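Local coordinates for alpha-1,3-glucanase (Streptomyces thermodiastaticus, PDB 7C7D), which hydrolyses the alpha-1,3-glucosidic linkages of alpha-1,3-glucan as a thermostable enzyme of glycoside hydrolase family 87, at residues K289-I294 against S320-Q325; V239-P244 against Q262-W267; F502-G507 against V517-A522. One frame throughout, in Å; residues are numbered along the deposited sequence.

Contact 1: residues K289-I294 against S320-Q325; sequences KDFAVI and SGMWIQ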
ATOM      1  N   LYS A 289       8.299  14.421  11.160  1.00 14.86           N
ATOM      2  CA  LYS A 289       8.206  15.227   9.948  1.00 17.54           C
ATOM      3  C   LYS A 289       9.497  15.197   9.147  1.00 15.75           C
ATOM      4  O   LYS A 289      10.573  15.475   9.683  1.00 16.53           O
ATOM      5  CB  LYS A 289       7.926  16.705  10.273  1.00 24.78           C
ATOM      6  CG  LYS A 289       6.694  17.004  11.093  1.00 28.40           C
ATOM      7  CD  LYS A 289       6.543  18.511  11.262  1.00 31.44           C
ATOM      8  CE  LYS A 289       5.203  18.865  11.874  1.00 34.94           C
ATOM      9  NZ  LYS A 289       5.083  20.318  12.195  1.00 37.46           N
ATOM     10  N   ASP A 290       9.364  14.949   7.845  1.00 15.52           N
ATOM     11  CA  ASP A 290      10.378  15.328   6.860  1.00 16.16           C
ATOM     12  C   ASP A 290      11.718  14.627   7.072  1.00 15.13           C
ATOM     13  O   ASP A 290      12.775  15.242   6.947  1.00 16.25           O
ATOM     14  CB  ASP A 290      10.560  16.849   6.781  1.00 18.21           C
ATOM     15  CG  ASP A 290       9.244  17.590   6.625  1.00 19.60           C
ATOM     16  OD1 ASP A 290       8.296  17.020   6.048  1.00 19.72           O
ATOM     17  OD2 ASP A 290       9.166  18.755   7.072  1.00 22.69           O
ATOM     18  N   PHE A 291      11.685  13.336   7.388  1.00 14.82           N
ATOM     19  CA  PHE A 291      12.897  12.527   7.337  1.00 14.39           C
ATOM     20  C   PHE A 291      12.571  11.148   6.783  1.00 13.89           C
ATOM     21  O   PHE A 291      11.410  10.805   6.546  1.00 14.17           O
ATOM     22  CB  PHE A 291      13.726  12.508   8.648  1.00 13.95           C
ATOM     23  CG  PHE A 291      13.040  11.892   9.853  1.00 14.58           C
ATOM     24  CD1 PHE A 291      12.092  12.605  10.576  1.00 15.51           C
ATOM     25  CD2 PHE A 291      13.422  10.635  10.317  1.00 14.86           C
ATOM     26  CE1 PHE A 291      11.503  12.059  11.713  1.00 15.17           C
ATOM     27  CE2 PHE A 291      12.840  10.087  11.453  1.00 15.07           C
ATOM     28  CZ  PHE A 291      11.890  10.799  12.156  1.00 15.12           C
ATOM     29  N   ALA A 292      13.617  10.367   6.544  1.00 13.48           N
ATOM     30  CA  ALA A 292      13.468   9.000   6.073  1.00 13.01           C
ATOM     31  C   ALA A 292      13.839   8.033   7.185  1.00 12.69           C
ATOM     32  O   ALA A 292      14.748   8.301   7.978  1.00 13.83           O
ATOM     33  CB  ALA A 292      14.356   8.745   4.854  1.00 14.24           C
ATOM     34  N   VAL A 293      13.115   6.919   7.257  1.00 11.91           N
ATOM     35  CA  VAL A 293      13.503   5.769   8.072  1.00 12.07           C
ATOM     36  C   VAL A 293      13.576   4.583   7.129  1.00 12.11           C
ATOM     37  O   VAL A 293      12.553   4.147   6.582  1.00 12.58           O
ATOM     38  CB  VAL A 293      12.548   5.498   9.241  1.00 12.59           C
ATOM     39  CG1 VAL A 293      12.994   4.257  10.003  1.00 14.08           C
ATOM     40  CG2 VAL A 293      12.491   6.704  10.164  1.00 13.45           C
ATOM     41  N   ILE A 294      14.791   4.091   6.906  1.00 12.38           N
ATOM     42  CA  ILE A 294      15.061   3.019   5.962  1.00 12.81           C
ATOM     43  C   ILE A 294      15.753   1.904   6.732  1.00 12.26           C
ATOM     44  O   ILE A 294      16.837   2.109   7.295  1.00 14.11           O
ATOM     45  CB  ILE A 294      15.911   3.506   4.779  1.00 14.14           C
ATOM     46  CG1 ILE A 294      15.252   4.723   4.115  1.00 14.85           C
ATOM     47  CG2 ILE A 294      16.120   2.383   3.784  1.00 15.73           C
ATOM     48  CD1 ILE A 294      16.016   5.265   2.923  1.00 15.78           C
ATOM     49  N   SER A 320       4.269  12.955   8.892  1.00 12.55           N
ATOM     50  CA  SER A 320       4.119  13.590   7.589  1.00 13.59           C
ATOM     51  C   SER A 320       5.464  13.816   6.909  1.00 13.49           C
ATOM     52  O   SER A 320       6.487  14.023   7.563  1.00 13.92           O
ATOM     53  CB  SER A 320       3.360  14.918   7.705  1.00 14.92           C
ATOM     54  OG  SER A 320       4.054  15.835   8.536  1.00 15.95           O
ATOM     55  N   GLY A 321       5.436  13.809   5.577  1.00 12.97           N
ATOM     56  CA  GLY A 321       6.628  14.072   4.793  1.00 13.56           C
ATOM     57  C   GLY A 321       7.708  13.024   4.926  1.00 13.47           C
ATOM     58  O   GLY A 321       8.874  13.315   4.648  1.00 14.56           O
ATOM     59  N   MET A 322       7.356  11.806   5.329  1.00 12.82           N
ATOM     60  CA  MET A 322       8.331  10.762   5.602  1.00 12.44           C
ATOM     61  C   MET A 322       8.538   9.863   4.394  1.00 12.31           C
ATOM     62  O   MET A 322       7.664   9.711   3.538  1.00 13.44           O
ATOM     63  CB  MET A 322       7.869   9.883   6.766  1.00 13.24           C
ATOM     64  CG  MET A 322       7.543  10.637   8.044  1.00 14.30           C
ATOM     65  SD  MET A 322       8.972  11.345   8.889  1.00 14.78           S
ATOM     66  CE  MET A 322       9.921   9.870   9.257  1.00 14.72           C
ATOM     67  N   TRP A 323       9.714   9.236   4.360  1.00 11.82           N
ATOM     68  CA  TRP A 323      10.028   8.155   3.431  1.00 11.88           C
ATOM     69  C   TRP A 323      10.349   6.937   4.286  1.00 11.45           C
ATOM     70  O   TRP A 323      11.342   6.945   5.020  1.00 12.48           O
ATOM     71  CB  TRP A 323      11.245   8.544   2.600  1.00 12.97           C
ATOM     72  CG  TRP A 323      11.679   7.537   1.598  1.00 13.36           C
ATOM     73  CD1 TRP A 323      12.352   6.364   1.829  1.00 14.22           C
ATOM     74  CD2 TRP A 323      11.507   7.630   0.184  1.00 14.92           C
ATOM     75  NE1 TRP A 323      12.587   5.716   0.637  1.00 14.84           N
ATOM     76  CE2 TRP A 323      12.079   6.475  -0.386  1.00 15.70           C
ATOM     77  CE3 TRP A 323      10.910   8.576  -0.659  1.00 17.47           C
ATOM     78  CZ2 TRP A 323      12.089   6.251  -1.763  1.00 18.08           C
ATOM     79  CZ3 TRP A 323      10.916   8.348  -2.022  1.00 20.40           C
ATOM     80  CH2 TRP A 323      11.497   7.192  -2.559  1.00 19.94           C
ATOM     81  N   ILE A 324       9.510   5.906   4.204  1.00 10.85           N
ATOM     82  CA  ILE A 324       9.610   4.722   5.054  1.00 10.94           C
ATOM     83  C   ILE A 324       9.834   3.531   4.139  1.00 10.92           C
ATOM     84  O   ILE A 324       9.047   3.313   3.208  1.00 11.55           O
ATOM     85  CB  ILE A 324       8.325   4.524   5.873  1.00 11.60           C
ATOM     86  CG1 ILE A 324       7.986   5.780   6.680  1.00 12.91           C
ATOM     87  CG2 ILE A 324       8.422   3.284   6.757  1.00 12.82           C
ATOM     88  CD1 ILE A 324       9.057   6.230   7.632  1.00 16.32           C
ATOM     89  N   GLN A 325      10.907   2.772   4.378  1.00 11.48           N
ATOM     90  CA  GLN A 325      11.281   1.739   3.427  1.00 11.11           C
ATOM     91  C   GLN A 325      12.066   0.629   4.117  1.00 10.79           C
ATOM     92  O   GLN A 325      12.812   0.877   5.063  1.00 11.58           O
ATOM     93  CB  GLN A 325      12.121   2.359   2.302  1.00 11.38           C
ATOM     94  CG  GLN A 325      12.467   1.418   1.179  1.00 11.92           C
ATOM     95  CD  GLN A 325      13.301   2.078   0.094  1.00 13.02           C
ATOM     96  OE1 GLN A 325      13.971   3.094   0.328  1.00 15.13           O
ATOM     97  NE2 GLN A 325      13.264   1.505  -1.103  1.00 13.52           N
TER
HETATM   98  O   HOH W   1       5.652  17.341   6.917  1.00 22.90           O
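The carbonyl oxygen of W323 is gripped twice by the neighbouring strand: V293 N donates to W323 O at 2.9 Å, and CA of A292 makes a C-H...O contact with the same oxygen. Q325 N in turn reaches V293 O, and W323 N reaches F291 O, so 292-294 and 323-325 pair in parallel and in step. Before them, D290 N bonds to S320 O at 3.0 Å. Here D290 and G321 both take positive phi, and a water clasps the corner, donating to D290 OD1 and bonded to S320 OG at 2.7 Å. OD1 of D290 also lies beside G321, 3.6 Å from its CA.

M322 and F291 run side by side in a Met-aromatic contact. Bends at chi2 (-70°) and chi3 (-61°) fold the thioether back, and CE sits over the middle of the F291 ring, 3.4 Å from its centroid. The sulfur stands over the same face, farther off centre, and accepts a weak bond from F291 N at 3.7 Å.

A292, I294, W323 and Q325 share one face of the strand pair. There W323 NE1 points dead straight at Q325 OE1 (3.0 Å), in its own ring plane but 57° above the plane of the amide carbonyl. I294 CD1 lies 4.0 Å from W323 CD1 and also touches Q325 OE1. The other end of the amide, NE2, bonds to D349 and to the backbone of N164.

These are adjoining coils of the right-handed parallel beta-helix of pectate lyase-like proteins. V293 and I324 turn inward onto F308; on the other face W323 makes a cation-pi contact with R166 and an edge-to-face contact with W267. The pair lies between strands 269-272 and 341-348.

Contact 2: residues V239-P244 against Q262-W267; sequences VVWIPP and QGAGSW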
ATOM      1  N   VAL A 239      11.165  21.141  19.436  1.00 23.62           N
ATOM      2  CA  VAL A 239      11.529  20.539  18.162  1.00 23.01           C
ATOM      3  C   VAL A 239      12.930  19.967  18.271  1.00 22.22           C
ATOM      4  O   VAL A 239      13.861  20.663  18.694  1.00 23.55           O
ATOM      5  CB  VAL A 239      11.455  21.564  17.016  1.00 23.73           C
ATOM      6  CG1 VAL A 239      11.930  20.939  15.708  1.00 23.12           C
ATOM      7  CG2 VAL A 239      10.043  22.115  16.887  1.00 24.01           C
ATOM      8  N   VAL A 240      13.074  18.703  17.890  1.00 21.55           N
ATOM      9  CA  VAL A 240      14.368  18.080  17.666  1.00 20.55           C
ATOM     10  C   VAL A 240      14.661  18.153  16.174  1.00 20.15           C
ATOM     11  O   VAL A 240      13.843  17.726  15.348  1.00 21.17           O
ATOM     12  CB  VAL A 240      14.368  16.620  18.146  1.00 21.25           C
ATOM     13  CG1 VAL A 240      15.653  15.952  17.743  1.00 22.30           C
ATOM     14  CG2 VAL A 240      14.186  16.558  19.648  1.00 22.10           C
ATOM     15  N   TRP A 241      15.828  18.679  15.834  1.00 21.16           N
ATOM     16  CA  TRP A 241      16.240  18.868  14.452  1.00 21.57           C
ATOM     17  C   TRP A 241      17.197  17.753  14.053  1.00 19.96           C
ATOM     18  O   TRP A 241      18.137  17.438  14.793  1.00 20.68           O
ATOM     19  CB  TRP A 241      16.939  20.218  14.309  1.00 23.69           C
ATOM     20  CG  TRP A 241      17.534  20.472  12.965  1.00 26.08           C
ATOM     21  CD1 TRP A 241      18.858  20.622  12.670  1.00 27.30           C
ATOM     22  CD2 TRP A 241      16.828  20.632  11.733  1.00 26.96           C
ATOM     23  NE1 TRP A 241      19.020  20.864  11.327  1.00 28.84           N
ATOM     24  CE2 TRP A 241      17.788  20.873  10.728  1.00 27.44           C
ATOM     25  CE3 TRP A 241      15.475  20.588  11.377  1.00 27.45           C
ATOM     26  CZ2 TRP A 241      17.439  21.075   9.393  1.00 28.75           C
ATOM     27  CZ3 TRP A 241      15.130  20.795  10.053  1.00 28.23           C
ATOM     28  CH2 TRP A 241      16.110  21.034   9.077  1.00 28.19           C
ATOM     29  N   ILE A 242      16.948  17.161  12.890  1.00 19.50           N
ATOM     30  CA  ILE A 242      17.819  16.137  12.321  1.00 19.75           C
ATOM     31  C   ILE A 242      18.476  16.743  11.086  1.00 19.96           C
ATOM     32  O   ILE A 242      17.839  16.814  10.022  1.00 20.56           O
ATOM     33  CB  ILE A 242      17.032  14.871  11.943  1.00 18.85           C
ATOM     34  CG1 ILE A 242      16.220  14.330  13.125  1.00 19.30           C
ATOM     35  CG2 ILE A 242      17.977  13.805  11.416  1.00 19.47           C
ATOM     36  CD1 ILE A 242      15.238  13.226  12.727  1.00 19.65           C
ATOM     37  N   PRO A 243      19.725  17.192  11.169  1.00 21.22           N
ATOM     38  CA  PRO A 243      20.393  17.782   9.997  1.00 21.42           C
ATOM     39  C   PRO A 243      20.554  16.758   8.887  1.00 21.13           C
ATOM     40  O   PRO A 243      20.487  15.546   9.138  1.00 21.22           O
ATOM     41  CB  PRO A 243      21.766  18.203  10.546  1.00 22.75           C
ATOM     42  CG  PRO A 243      21.620  18.237  12.033  1.00 23.23           C
ATOM     43  CD  PRO A 243      20.579  17.210  12.369  1.00 21.71           C
ATOM     44  N   PRO A 244      20.779  17.206   7.651  1.00 21.83           N
ATOM     45  CA  PRO A 244      21.097  16.265   6.570  1.00 21.78           C
ATOM     46  C   PRO A 244      22.222  15.321   6.970  1.00 21.62           C
ATOM     47  O   PRO A 244      23.219  15.728   7.572  1.00 23.44           O
ATOM     48  CB  PRO A 244      21.525  17.184   5.422  1.00 22.86           C
ATOM     49  CG  PRO A 244      20.770  18.450   5.668  1.00 23.11           C
ATOM     50  CD  PRO A 244      20.686  18.596   7.167  1.00 22.48           C
ATOM     51  N   GLN A 262      12.006  16.561  13.454  1.00 18.69           N
ATOM     52  CA  GLN A 262      11.938  17.181  12.142  1.00 19.86           C
ATOM     53  C   GLN A 262      13.277  17.088  11.432  1.00 19.25           C
ATOM     54  O   GLN A 262      14.305  17.526  11.964  1.00 20.06           O
ATOM     55  CB  GLN A 262      11.535  18.643  12.271  1.00 23.50           C
ATOM     56  CG  GLN A 262      11.510  19.376  10.948  1.00 28.38           C
ATOM     57  CD  GLN A 262      10.836  20.717  11.053  1.00 33.68           C
ATOM     58  OE1 GLN A 262      10.249  21.048  12.084  1.00 36.42           O
ATOM     59  NE2 GLN A 262      10.912  21.505   9.988  1.00 34.52           N
ATOM     60  N   GLY A 263      13.250  16.537  10.217  1.00 18.88           N
ATOM     61  CA  GLY A 263      14.401  16.540   9.344  1.00 19.26           C
ATOM     62  C   GLY A 263      14.341  17.668   8.323  1.00 18.86           C
ATOM     63  O   GLY A 263      13.419  18.483   8.288  1.00 19.15           O
ATOM     64  N   ALA A 264      15.366  17.697   7.478  1.00 19.09           N
ATOM     65  CA  ALA A 264      15.496  18.686   6.417  1.00 19.60           C
ATOM     66  C   ALA A 264      14.777  18.272   5.143  1.00 19.23           C
ATOM     67  O   ALA A 264      14.868  18.983   4.131  1.00 20.57           O
ATOM     68  CB  ALA A 264      16.979  18.925   6.112  1.00 20.63           C
ATOM     69  N   GLY A 265      14.050  17.157   5.181  1.00 17.70           N
ATOM     70  CA  GLY A 265      13.468  16.547   4.005  1.00 17.44           C
ATOM     71  C   GLY A 265      13.868  15.090   3.933  1.00 16.35           C
ATOM     72  O   GLY A 265      15.002  14.739   4.266  1.00 17.56           O
ATOM     73  N   SER A 266      12.945  14.231   3.500  1.00 15.66           N
ATOM     74  CA  SER A 266      13.188  12.796   3.514  1.00 15.75           C
ATOM     75  C   SER A 266      14.246  12.344   2.514  1.00 14.92           C
ATOM     76  O   SER A 266      14.639  11.173   2.552  1.00 16.54           O
ATOM     77  CB  SER A 266      11.881  12.050   3.270  1.00 16.38           C
ATOM     78  OG  SER A 266      11.420  12.310   1.959  1.00 17.43           O
ATOM     79  N   TRP A 267      14.703  13.214   1.617  1.00 15.80           N
ATOM     80  CA  TRP A 267      15.820  12.889   0.743  1.00 16.92           C
ATOM     81  C   TRP A 267      17.157  13.340   1.312  1.00 18.51           C
ATOM     82  O   TRP A 267      18.194  13.064   0.705  1.00 20.06           O
ATOM     83  CB  TRP A 267      15.609  13.487  -0.655  1.00 17.01           C
ATOM     84  CG  TRP A 267      14.464  12.848  -1.394  1.00 16.62           C
ATOM     85  CD1 TRP A 267      13.136  12.899  -1.056  1.00 17.12           C
ATOM     86  CD2 TRP A 267      14.541  12.055  -2.585  1.00 16.79           C
ATOM     87  NE1 TRP A 267      12.390  12.192  -1.967  1.00 17.24           N
ATOM     88  CE2 TRP A 267      13.225  11.667  -2.916  1.00 17.08           C
ATOM     89  CE3 TRP A 267      15.594  11.640  -3.410  1.00 18.26           C
ATOM     90  CZ2 TRP A 267      12.934  10.890  -4.037  1.00 16.96           C
ATOM     91  CZ3 TRP A 267      15.300  10.860  -4.526  1.00 18.19           C
ATOM     92  CH2 TRP A 267      13.980  10.496  -4.827  1.00 17.98           C
TER
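W241 and Q262 stand side by side on parallel strands, and between the two segments both main-chain hydrogen bonds belong to Q262. Its N donates to V240 O at 2.9 Å, almost straight at 171°, while Q262 O accepts I242 N at 2.8 Å. Beyond them, S269 OG hydrogen-bonds both I242 O and A264 N.

Van der Waals contact centres on the indole. CG of W241 is anti to the backbone N (chi1 174°), and the six-membered ring lies obliquely alongside the segment that follows Q262. Its CE3 lies 3.3 Å from Q262 O, and CZ3 is 3.4 Å from G263 O, so two carbonyls border the carbons on this side of the ring. Farther on, CH2 packs against A264 CB at 3.7 Å. That methyl also meets CG of P244 at 3.8 Å and is thus wedged between proline and indole. Q262 CG lies 4.0 Å from W241 CZ3, and the extended chain carries OE1 to V239 CG1.

On the opposite face of the sheet, V240 and I242 point towards helix 225-234, meeting A231 and F228, and both also touch L261. Strand 238-242 is flanked by 209-210 and 259-263, the latter leading on to 286-289 in the first coils of the beta-helix.

Contact 3: residues F502-G507 against V517-A522; sequences FEFVSG and VTVDGA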
ATOM      1  N   PHE A 502     -17.580  -6.533  -8.124  1.00 10.59           N
ATOM      2  CA  PHE A 502     -18.088  -6.568  -6.756  1.00 10.23           C
ATOM      3  C   PHE A 502     -18.287  -8.017  -6.334  1.00 11.44           C
ATOM      4  O   PHE A 502     -18.887  -8.801  -7.077  1.00 13.50           O
ATOM      5  CB  PHE A 502     -19.434  -5.843  -6.654  1.00 11.31           C
ATOM      6  CG  PHE A 502     -19.375  -4.380  -6.996  1.00 11.68           C
ATOM      7  CD1 PHE A 502     -18.914  -3.453  -6.072  1.00 11.89           C
ATOM      8  CD2 PHE A 502     -19.804  -3.925  -8.237  1.00 12.06           C
ATOM      9  CE1 PHE A 502     -18.865  -2.108  -6.380  1.00 12.88           C
ATOM     10  CE2 PHE A 502     -19.760  -2.572  -8.551  1.00 12.90           C
ATOM     11  CZ  PHE A 502     -19.281  -1.666  -7.619  1.00 13.36           C
ATOM     12  N   GLU A 503     -17.809  -8.368  -5.138  1.00 10.69           N
ATOM     13  CA  GLU A 503     -17.973  -9.709  -4.600  1.00 11.35           C
ATOM     14  C   GLU A 503     -18.624  -9.635  -3.228  1.00 11.32           C
ATOM     15  O   GLU A 503     -18.221  -8.828  -2.384  1.00 12.37           O
ATOM     16  CB  GLU A 503     -16.619 -10.414  -4.483  1.00 12.30           C
ATOM     17  CG  GLU A 503     -16.716 -11.782  -3.828  1.00 13.89           C
ATOM     18  CD  GLU A 503     -15.375 -12.412  -3.518  1.00 16.81           C
ATOM     19  OE1 GLU A 503     -14.328 -11.732  -3.612  1.00 16.89           O
ATOM     20  OE2 GLU A 503     -15.379 -13.610  -3.162  1.00 20.11           O
ATOM     21  N   PHE A 504     -19.637 -10.467  -3.016  1.00 10.89           N
ATOM     22  CA  PHE A 504     -20.310 -10.587  -1.730  1.00 11.77           C
ATOM     23  C   PHE A 504     -20.198 -12.043  -1.317  1.00 12.00           C
ATOM     24  O   PHE A 504     -20.646 -12.934  -2.041  1.00 13.06           O
ATOM     25  CB  PHE A 504     -21.759 -10.109  -1.855  1.00 12.74           C
ATOM     26  CG  PHE A 504     -21.850  -8.739  -2.448  1.00 13.24           C
ATOM     27  CD1 PHE A 504     -21.441  -7.640  -1.723  1.00 13.73           C
ATOM     28  CD2 PHE A 504     -22.239  -8.556  -3.763  1.00 16.22           C
ATOM     29  CE1 PHE A 504     -21.471  -6.372  -2.274  1.00 14.42           C
ATOM     30  CE2 PHE A 504     -22.268  -7.295  -4.322  1.00 17.07           C
ATOM     31  CZ  PHE A 504     -21.893  -6.197  -3.572  1.00 15.89           C
ATOM     32  N   VAL A 505     -19.538 -12.293  -0.190  1.00 11.08           N
ATOM     33  CA  VAL A 505     -19.128 -13.649   0.137  1.00 11.65           C
ATOM     34  C   VAL A 505     -19.143 -13.806   1.648  1.00 11.40           C
ATOM     35  O   VAL A 505     -18.985 -12.838   2.394  1.00 12.36           O
ATOM     36  CB  VAL A 505     -17.736 -13.950  -0.479  1.00 12.94           C
ATOM     37  CG1 VAL A 505     -16.656 -13.072   0.146  1.00 14.50           C
ATOM     38  CG2 VAL A 505     -17.375 -15.424  -0.363  1.00 14.80           C
ATOM     39  N   SER A 506     -19.344 -15.037   2.101  1.00 12.51           N
ATOM     40  CA  SER A 506     -19.075 -15.416   3.482  1.00 12.76           C
ATOM     41  C   SER A 506     -17.897 -16.378   3.377  1.00 13.08           C
ATOM     42  O   SER A 506     -18.067 -17.579   3.159  1.00 13.86           O
ATOM     43  CB  SER A 506     -20.305 -16.035   4.114  1.00 13.51           C
ATOM     44  OG  SER A 506     -20.159 -16.139   5.518  1.00 14.43           O
ATOM     45  N   GLY A 507     -16.692 -15.824   3.502  1.00 13.47           N
ATOM     46  CA  GLY A 507     -15.489 -16.463   2.992  1.00 15.09           C
ATOM     47  C   GLY A 507     -15.043 -17.710   3.733  1.00 16.70           C
ATOM     48  O   GLY A 507     -14.195 -18.441   3.207  1.00 18.53           O
ATOM     49  N   VAL A 517     -26.224  -3.729   2.468  1.00 12.09           N
ATOM     50  CA  VAL A 517     -25.256  -3.240   1.497  1.00 12.16           C
ATOM     51  C   VAL A 517     -25.991  -2.491   0.398  1.00 11.37           C
ATOM     52  O   VAL A 517     -26.964  -3.003  -0.169  1.00 12.46           O
ATOM     53  CB  VAL A 517     -24.449  -4.400   0.890  1.00 13.71           C
ATOM     54  CG1 VAL A 517     -23.575  -3.914  -0.280  1.00 14.80           C
ATOM     55  CG2 VAL A 517     -23.609  -5.072   1.954  1.00 14.17           C
ATOM     56  N   THR A 518     -25.523  -1.285   0.095  1.00 11.66           N
ATOM     57  CA  THR A 518     -25.994  -0.513  -1.046  1.00 12.45           C
ATOM     58  C   THR A 518     -24.803  -0.161  -1.918  1.00 12.30           C
ATOM     59  O   THR A 518     -23.806   0.372  -1.421  1.00 13.37           O
ATOM     60  CB  THR A 518     -26.669   0.781  -0.587  1.00 14.95           C
ATOM     61  OG1 THR A 518     -27.761   0.458   0.279  1.00 16.86           O
ATOM     62  CG2 THR A 518     -27.188   1.571  -1.788  1.00 16.92           C
ATOM     63  N   VAL A 519     -24.896  -0.482  -3.204  1.00 11.65           N
ATOM     64  CA  VAL A 519     -23.941  -0.017  -4.199  1.00 11.37           C
ATOM     65  C   VAL A 519     -24.665   1.025  -5.036  1.00 11.22           C
ATOM     66  O   VAL A 519     -25.663   0.707  -5.698  1.00 13.04           O
ATOM     67  CB  VAL A 519     -23.432  -1.174  -5.073  1.00 12.42           C
ATOM     68  CG1 VAL A 519     -22.523  -0.645  -6.184  1.00 13.42           C
ATOM     69  CG2 VAL A 519     -22.713  -2.202  -4.217  1.00 13.99           C
ATOM     70  N   ASP A 520     -24.197   2.271  -4.982  1.00 10.87           N
ATOM     71  CA  ASP A 520     -24.870   3.372  -5.664  1.00 11.06           C
ATOM     72  C   ASP A 520     -23.833   4.192  -6.414  1.00 10.41           C
ATOM     73  O   ASP A 520     -23.083   4.964  -5.805  1.00 10.74           O
ATOM     74  CB  ASP A 520     -25.650   4.245  -4.678  1.00 12.76           C
ATOM     75  CG  ASP A 520     -26.497   5.302  -5.365  1.00 15.81           C
ATOM     76  OD1 ASP A 520     -26.242   5.646  -6.536  1.00 13.82           O
ATOM     77  OD2 ASP A 520     -27.438   5.803  -4.714  1.00 22.04           O
ATOM     78  N   GLY A 521     -23.809   4.038  -7.731  1.00 10.48           N
ATOM     79  CA  GLY A 521     -22.945   4.830  -8.575  1.00 10.30           C
ATOM     80  C   GLY A 521     -21.635   4.123  -8.827  1.00 10.78           C
ATOM     81  O   GLY A 521     -20.784   4.063  -7.938  1.00 11.46           O
ATOM     82  N   ALA A 522     -21.459   3.564 -10.018  1.00 10.94           N
ATOM     83  CA  ALA A 522     -20.196   2.927 -10.338  1.00 11.54           C
ATOM     84  C   ALA A 522     -19.990   2.978 -11.840  1.00 11.56           C
ATOM     85  O   ALA A 522     -20.945   2.916 -12.621  1.00 13.37           O
ATOM     86  CB  ALA A 522     -20.130   1.481  -9.832  1.00 12.07           C
TER
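F502 and V519 meet tip to tip across the interior. CG1 of V519 lies over one face of the phenyl ring, 4.1 Å from its centroid, in a CH-pi contact. It is closest to the far end of the ring, at 3.7 Å from F502 CZ. The same CZ has a second partner at its edge: A522 CB, in the ring plane at 3.9 Å. CB of F502 points toward the facing strand, with CG anti to the carbonyl carbon (chi1 -62°).

V519 is forked between two rings. While CG1 lies over the CZ end of the F502 ring, CG2 approaches the edge of F504, 4.1 Å from its CZ. No hydrogen bond joins the two segments: their strands run antiparallel, at 175°, with axes 10.9 Å apart, and only side chains bridge the distance. Such facing of two sheets across a hydrophobic interior is characteristic of a parallel beta-helix, in which each strand bonds instead to strands of the neighbouring coils. An alanine in place of F502 would probably open a gap beneath V519 CG1 and leave A522 CB without its aromatic neighbour.

F504 also crosses V517 obliquely, its CE1 lying 3.8 Å from V517 CG1. The coils before and after continue the packing: F502 rests on I489 and I494, F504 on V476 and V532, and V519 on F542 and V545.

Along the chain the three contacts follow in series, none nested in or crossing another. Contact 2 comes first, closing over 17 intervening residues to join early coils of the beta-helix. Contact 1 follows, closing over 25 residues, and joins the next coils: K289 O lies 2.9 Å from G263 N and D290 O equally close to G265 N, both probable hydrogen bonds, so 262-267 of contact 2 runs next to 289-294 of contact 1. Contact 3 spans just nine residues and links two facing sheets within the interior rather than adjacent strands. It lies beyond the chain's centre, about 36 Å from contact 1 and 45 Å from contact 2, centre to centre.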